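Local coordinates for ribonuclease-like 3 (Danio rerio, PDB 2VQ9), which cleaves RNA as a secreted pancreatic-type ribonuclease, promotes angiogenesis and kills bacteria, most strongly Gram-negative ones, without needing its nuclease activity to do so, at residues E31-T35 against Q36-G40; E114-P117 against N118-Y121. All coordinates share one frame; numbering follows the deposited sequence.

Contact 1 of 2, residues E31-T35 against Q36-G40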
ATOM      1  N   GLU A  31       3.720   3.876 -10.536  1.00 26.17           N
ATOM      2  CA  GLU A  31       4.197   4.987  -9.701  1.00 26.15           C
ATOM      3  C   GLU A  31       3.162   5.395  -8.664  1.00 24.89           C
ATOM      4  O   GLU A  31       3.520   5.788  -7.554  1.00 23.10           O
ATOM      5  CB  GLU A  31       4.626   6.188 -10.561  1.00 27.07           C
ATOM      6  CG  GLU A  31       5.931   5.961 -11.295  1.00 30.84           C
ATOM      7  CD  GLU A  31       6.322   7.119 -12.201  1.00 35.78           C
ATOM      8  OE1 GLU A  31       5.559   8.115 -12.333  1.00 39.57           O
ATOM      9  OE2 GLU A  31       7.410   7.029 -12.792  1.00 40.90           O
ATOM     10  N   HIS A  32       1.884   5.281  -9.029  1.00 24.39           N
ATOM     11  CA  HIS A  32       0.799   5.563  -8.102  1.00 24.46           C
ATOM     12  C   HIS A  32       0.816   4.540  -6.986  1.00 22.49           C
ATOM     13  O   HIS A  32       0.708   4.898  -5.834  1.00 21.29           O
ATOM     14  CB  HIS A  32      -0.573   5.594  -8.818  1.00 26.25           C
ATOM     15  CG  HIS A  32      -1.717   5.896  -7.897  1.00 28.49           C
ATOM     16  ND1 HIS A  32      -1.878   7.127  -7.296  1.00 30.80           N
ATOM     17  CD2 HIS A  32      -2.729   5.121  -7.443  1.00 28.68           C
ATOM     18  CE1 HIS A  32      -2.937   7.096  -6.509  1.00 29.74           C
ATOM     19  NE2 HIS A  32      -3.478   5.894  -6.592  1.00 28.58           N
ATOM     20  N   PHE A  33       0.937   3.265  -7.350  1.00 21.73           N
ATOM     21  CA  PHE A  33       1.049   2.177  -6.368  1.00 20.46           C
ATOM     22  C   PHE A  33       2.216   2.396  -5.410  1.00 19.96           C
ATOM     23  O   PHE A  33       2.050   2.250  -4.199  1.00 20.07           O
ATOM     24  CB  PHE A  33       1.222   0.830  -7.076  1.00 20.18           C
ATOM     25  CG  PHE A  33       1.498  -0.306  -6.143  1.00 19.36           C
ATOM     26  CD1 PHE A  33       0.449  -0.936  -5.484  1.00 20.78           C
ATOM     27  CD2 PHE A  33       2.803  -0.758  -5.936  1.00 21.72           C
ATOM     28  CE1 PHE A  33       0.682  -2.012  -4.626  1.00 21.54           C
ATOM     29  CE2 PHE A  33       3.066  -1.825  -5.037  1.00 21.38           C
ATOM     30  CZ  PHE A  33       2.001  -2.459  -4.396  1.00 21.02           C
ATOM     31  N   LEU A  34       3.406   2.739  -5.938  1.00 19.60           N
ATOM     32  CA  LEU A  34       4.539   3.029  -5.055  1.00 18.53           C
ATOM     33  C   LEU A  34       4.190   4.159  -4.088  1.00 18.04           C
ATOM     34  O   LEU A  34       4.480   4.068  -2.910  1.00 18.39           O
ATOM     35  CB  LEU A  34       5.803   3.420  -5.863  1.00 18.73           C
ATOM     36  CG  LEU A  34       6.405   2.380  -6.813  1.00 19.59           C
ATOM     37  CD1 LEU A  34       7.643   2.990  -7.514  1.00 21.35           C
ATOM     38  CD2 LEU A  34       6.852   1.144  -6.014  1.00 21.38           C
ATOM     39  N   THR A  35       3.582   5.220  -4.588  1.00 17.66           N
ATOM     40  CA  THR A  35       3.253   6.385  -3.743  1.00 18.60           C
ATOM     41  C   THR A  35       2.312   5.995  -2.620  1.00 18.86           C
ATOM     42  O   THR A  35       2.510   6.388  -1.472  1.00 17.41           O
ATOM     43  CB  THR A  35       2.593   7.518  -4.586  1.00 19.08           C
ATOM     44  OG1 THR A  35       3.549   7.963  -5.555  1.00 21.07           O
ATOM     45  CG2 THR A  35       2.194   8.706  -3.703  1.00 19.96           C
ATOM     46  N   GLN A  36       1.271   5.242  -2.967  1.00 19.36           N
ATOM     47  CA  GLN A  36       0.253   4.916  -1.997  1.00 21.28           C
ATOM     48  C   GLN A  36       0.673   3.819  -1.038  1.00 20.35           C
ATOM     49  O   GLN A  36       0.280   3.837   0.128  1.00 21.65           O
ATOM     50  CB  GLN A  36      -1.010   4.471  -2.698  1.00 22.15           C
ATOM     51  CG  GLN A  36      -1.834   5.562  -3.350  1.00 27.14           C
ATOM     52  CD  GLN A  36      -3.325   5.241  -3.213  1.00 34.18           C
ATOM     53  OE1 GLN A  36      -3.738   4.078  -3.333  1.00 35.92           O
ATOM     54  NE2 GLN A  36      -4.119   6.251  -2.946  1.00 30.28           N
ATOM     55  N   HIS A  37       1.482   2.864  -1.499  1.00 18.78           N
ATOM     56  CA  HIS A  37       1.590   1.600  -0.762  1.00 18.29           C
ATOM     57  C   HIS A  37       3.002   1.111  -0.434  1.00 18.02           C
ATOM     58  O   HIS A  37       3.152   0.059   0.169  1.00 18.23           O
ATOM     59  CB  HIS A  37       0.819   0.501  -1.533  1.00 17.82           C
ATOM     60  CG  HIS A  37      -0.654   0.773  -1.650  1.00 19.27           C
ATOM     61  ND1 HIS A  37      -1.478   0.880  -0.546  1.00 18.33           N
ATOM     62  CD2 HIS A  37      -1.442   0.983  -2.732  1.00 19.93           C
ATOM     63  CE1 HIS A  37      -2.704   1.161  -0.942  1.00 20.03           C
ATOM     64  NE2 HIS A  37      -2.712   1.226  -2.265  1.00 19.57           N
ATOM     65  N   VAL A  38       4.038   1.852  -0.830  1.00 17.15           N
ATOM     66  CA  VAL A  38       5.405   1.353  -0.612  1.00 17.33           C
ATOM     67  C   VAL A  38       6.228   2.375   0.139  1.00 18.12           C
ATOM     68  O   VAL A  38       6.497   3.457  -0.400  1.00 17.11           O
ATOM     69  CB  VAL A  38       6.110   0.969  -1.959  1.00 16.95           C
ATOM     70  CG1 VAL A  38       7.545   0.512  -1.706  1.00 19.31           C
ATOM     71  CG2 VAL A  38       5.309  -0.149  -2.712  1.00 17.54           C
ATOM     72  N   TYR A  39       6.641   2.034   1.362  1.00 17.92           N
ATOM     73  CA  TYR A  39       7.459   2.959   2.191  1.00 19.31           C
ATOM     74  C   TYR A  39       8.255   2.165   3.225  1.00 19.81           C
ATOM     75  O   TYR A  39       7.735   1.800   4.288  1.00 20.42           O
ATOM     76  CB  TYR A  39       6.533   4.004   2.863  1.00 19.33           C
ATOM     77  CG  TYR A  39       7.189   5.003   3.823  1.00 20.30           C
ATOM     78  CD1 TYR A  39       8.493   5.452   3.656  1.00 22.94           C
ATOM     79  CD2 TYR A  39       6.431   5.530   4.881  1.00 22.81           C
ATOM     80  CE1 TYR A  39       9.058   6.406   4.591  1.00 25.35           C
ATOM     81  CE2 TYR A  39       6.954   6.431   5.776  1.00 25.62           C
ATOM     82  CZ  TYR A  39       8.255   6.874   5.626  1.00 25.65           C
ATOM     83  OH  TYR A  39       8.681   7.802   6.558  1.00 29.75           O
ATOM     84  N   GLY A  40       9.524   1.891   2.922  1.00 20.04           N
ATOM     85  CA  GLY A  40      10.371   1.114   3.837  1.00 20.94           C
ATOM     86  C   GLY A  40      10.575   1.722   5.214  1.00 21.43           C
ATOM     87  O   GLY A  40      10.858   1.002   6.180  1.00 23.29           O
TER

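Contact 2 of 2, residues E114-P117 against N118-Y121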
ATOM      1  N   GLU A 114     -10.478  16.125   7.780  1.00 21.87           N
ATOM      2  CA  GLU A 114     -11.243  15.877   6.569  1.00 22.46           C
ATOM      3  C   GLU A 114     -10.412  16.182   5.334  1.00 21.13           C
ATOM      4  O   GLU A 114     -10.599  15.557   4.299  1.00 19.66           O
ATOM      5  CB  GLU A 114     -12.502  16.734   6.520  1.00 24.23           C
ATOM      6  CG  GLU A 114     -13.493  16.382   7.616  1.00 30.63           C
ATOM      7  CD  GLU A 114     -14.891  16.429   7.112  1.00 39.05           C
ATOM      8  OE1 GLU A 114     -15.320  17.509   6.596  1.00 41.76           O
ATOM      9  OE2 GLU A 114     -15.543  15.361   7.198  1.00 40.36           O
ATOM     10  N   ARG A 115      -9.522  17.165   5.441  1.00 20.05           N
ATOM     11  CA  ARG A 115      -8.678  17.519   4.295  1.00 20.37           C
ATOM     12  C   ARG A 115      -7.227  17.724   4.726  1.00 20.02           C
ATOM     13  O   ARG A 115      -6.959  18.110   5.877  1.00 19.84           O
ATOM     14  CB  ARG A 115      -9.228  18.776   3.588  1.00 19.58           C
ATOM     15  CG  ARG A 115     -10.540  18.566   2.815  1.00 21.59           C
ATOM     16  CD  ARG A 115     -11.129  19.886   2.264  1.00 25.70           C
ATOM     17  NE  ARG A 115     -12.456  19.653   1.688  1.00 30.47           N
ATOM     18  CZ  ARG A 115     -13.594  19.925   2.324  1.00 32.49           C
ATOM     19  NH1 ARG A 115     -13.570  20.497   3.525  1.00 36.98           N
ATOM     20  NH2 ARG A 115     -14.761  19.668   1.747  1.00 38.60           N
ATOM     21  N   HIS A 116      -6.277  17.480   3.814  1.00 20.30           N
ATOM     22  CA  HIS A 116      -4.886  17.840   4.119  1.00 20.79           C
ATOM     23  C   HIS A 116      -4.852  19.352   4.357  1.00 20.79           C
ATOM     24  O   HIS A 116      -5.599  20.089   3.719  1.00 21.10           O
ATOM     25  CB  HIS A 116      -3.952  17.442   2.964  1.00 21.47           C
ATOM     26  CG  HIS A 116      -3.861  15.963   2.762  1.00 21.70           C
ATOM     27  ND1 HIS A 116      -3.148  15.146   3.607  1.00 22.31           N
ATOM     28  CD2 HIS A 116      -4.409  15.153   1.828  1.00 21.83           C
ATOM     29  CE1 HIS A 116      -3.253  13.892   3.198  1.00 22.55           C
ATOM     30  NE2 HIS A 116      -4.027  13.870   2.130  1.00 22.40           N
ATOM     31  N   PRO A 117      -3.989  19.833   5.262  1.00 21.64           N
ATOM     32  CA  PRO A 117      -2.937  19.146   6.005  1.00 21.59           C
ATOM     33  C   PRO A 117      -3.383  18.660   7.378  1.00 21.73           C
ATOM     34  O   PRO A 117      -2.553  18.498   8.278  1.00 21.82           O
ATOM     35  CB  PRO A 117      -1.847  20.223   6.123  1.00 22.07           C
ATOM     36  CG  PRO A 117      -2.645  21.531   6.197  1.00 22.41           C
ATOM     37  CD  PRO A 117      -3.957  21.301   5.486  1.00 22.29           C
ATOM     38  N   ASN A 118      -4.682  18.405   7.536  1.00 21.53           N
ATOM     39  CA  ASN A 118      -5.221  18.050   8.853  1.00 21.87           C
ATOM     40  C   ASN A 118      -5.500  16.572   9.076  1.00 21.17           C
ATOM     41  O   ASN A 118      -6.163  16.218  10.063  1.00 20.89           O
ATOM     42  CB  ASN A 118      -6.489  18.868   9.141  1.00 22.31           C
ATOM     43  CG  ASN A 118      -6.299  20.329   8.838  1.00 23.02           C
ATOM     44  OD1 ASN A 118      -5.316  20.957   9.300  1.00 23.26           O
ATOM     45  ND2 ASN A 118      -7.201  20.884   8.043  1.00 20.71           N
ATOM     46  N   CYS A 119      -5.003  15.712   8.180  1.00 19.98           N
ATOM     47  CA  CYS A 119      -5.255  14.266   8.291  1.00 19.56           C
ATOM     48  C   CYS A 119      -4.399  13.658   9.412  1.00 19.69           C
ATOM     49  O   CYS A 119      -3.161  13.775   9.405  1.00 19.08           O
ATOM     50  CB  CYS A 119      -5.012  13.536   6.948  1.00 17.85           C
ATOM     51  SG  CYS A 119      -5.767  14.333   5.546  1.00 19.90           S
ATOM     52  N   ARG A 120      -5.074  13.056  10.400  1.00 18.02           N
ATOM     53  CA  ARG A 120      -4.407  12.405  11.525  1.00 17.68           C
ATOM     54  C   ARG A 120      -4.816  10.940  11.594  1.00 17.60           C
ATOM     55  O   ARG A 120      -6.011  10.606  11.459  1.00 17.77           O
ATOM     56  CB  ARG A 120      -4.695  13.118  12.874  1.00 17.66           C
ATOM     57  CG  ARG A 120      -4.319  14.603  12.866  1.00 20.86           C
ATOM     58  CD  ARG A 120      -4.647  15.228  14.201  1.00 27.87           C
ATOM     59  NE  ARG A 120      -3.800  16.389  14.540  1.00 32.85           N
ATOM     60  CZ  ARG A 120      -4.019  17.653  14.165  1.00 34.48           C
ATOM     61  NH1 ARG A 120      -5.062  17.978  13.408  1.00 32.30           N
ATOM     62  NH2 ARG A 120      -3.170  18.609  14.568  1.00 36.45           N
ATOM     63  N   TYR A 121      -3.816  10.073  11.787  1.00 17.65           N
ATOM     64  CA  TYR A 121      -3.987   8.621  11.634  1.00 18.10           C
ATOM     65  C   TYR A 121      -3.508   7.877  12.864  1.00 19.18           C
ATOM     66  O   TYR A 121      -2.609   8.349  13.578  1.00 19.66           O
ATOM     67  CB  TYR A 121      -3.182   8.092  10.402  1.00 17.45           C
ATOM     68  CG  TYR A 121      -3.743   8.583   9.113  1.00 16.07           C
ATOM     69  CD1 TYR A 121      -4.711   7.835   8.428  1.00 13.89           C
ATOM     70  CD2 TYR A 121      -3.330   9.816   8.572  1.00 17.04           C
ATOM     71  CE1 TYR A 121      -5.250   8.306   7.238  1.00 16.29           C
ATOM     72  CE2 TYR A 121      -3.880  10.317   7.400  1.00 15.42           C
ATOM     73  CZ  TYR A 121      -4.863   9.560   6.753  1.00 15.21           C
ATOM     74  OH  TYR A 121      -5.408  10.009   5.622  1.00 14.52           O
TER
HETATM   75  O   HOH W   1      -2.664  15.836   6.205  1.00 18.33           O

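Contact 1 of 2, residues E31-T35 against Q36-G40
Phe33 O takes the backbone hydrogen of His37 at 2.8 Å from His37 N, the shortest of three successive backbone bonds that carry the helix to its end. The others run from Gln36 N to His32 O and, at 3.1 Å, from Val38 N to Leu34 O. Side chains four and five residues apart also meet along the helix. Gln36 lays its aliphatic part over one face of the imidazole of His32, CG lying 3.9 Å from the ring centroid in a CH-pi contact; the carboxamide follows, its plane turned 30° from the ring, and its OE1 makes a weak hydrogen bond to Lys66 of the substrate site. Phe33 has CG anti to the backbone N (chi1 173°), which swings the phenyl forward until CB of His37 sits over its face, 4.3 Å from the centroid. The two rings themselves meet obliquely, with their planes at 47°. All this closes helix 27-37, the N-terminal helix of the pancreatic ribonuclease fold, and it carries His37, the proton acceptor of the active site. His37 ND1 is hydrogen-bonded to Thr70 O, which should limit the rotation of the imidazole, while its ring also meets Tyr142. Val38, the first residue to leave the helical conformation, turns CG2 into the apolar side: that methyl lies 3.6 Å from Phe33 CE2 and 3.9 Å from Leu34 CD2. Phe33 in turn packs against Pro139 and Tyr142 of strand 138-146.

Contact 2 of 2, residues E114-P117 against N118-Y121
Asn118 folds back on Arg115 round a tight turn. Its backbone N donates to Arg115 O at 2.8 Å, and the N-H points well at the acceptor (152°). The peptide bond between His116 and Pro117 is cis, and with these two residues at the corners the four from Arg115 to Asn118 make a type VI turn; bovine pancreatic ribonuclease also has a cis proline in the corresponding loop. Beyond the bond, Asn118 keeps CB 3.4 Å from Arg115 O, and its side chain runs beside the Pro117 ring in the same direction. Asn118 OD1 ends up 4.1 Å from Pro117 CG, a loose contact on the exposed side of the loop. Cys119 turns inward instead. With chi1 at -47°, SG stands beside its own backbone N and over one face of the His116 imidazole, 3.5 Å from the centroid and only 19° off the ring normal; the closest ring atom is ND1, at 3.4 Å. This sulfur is also tied to Cys65 by a disulfide, so the loop before strand 120-135 is anchored covalently just where the chain comes out of its turn. A water joins His116 ND1, 2.7 Å away, to Cys119 N, which donates to it at 3.1 Å. Since His116 NE2 is hydrogen-bonded to Ile56 O, both ring nitrogens have partners, and together with the sulfur on its face they should leave this buried imidazole little freedom to rotate.

How the contacts relate
Contact 1 lies near the middle of the molecule, its centre about 6 Å from that of the chain, and is the more buried, though His32 is exposed. Contact 2, its centre about 18 Å from that of the chain, is a surface loop between strands 103-112 and 120-135; of its touching residues only His116 and Cys119 are buried. The two share no helix or strand and do not touch. Contact 1 relies on the repeat of a helix and on apolar and ring contacts, and carries a catalytic residue. Contact 2 has no such repeat: a cis peptide, a disulfide and a bridging water shape it. Both come near Lys66, Gln36 more closely than His116.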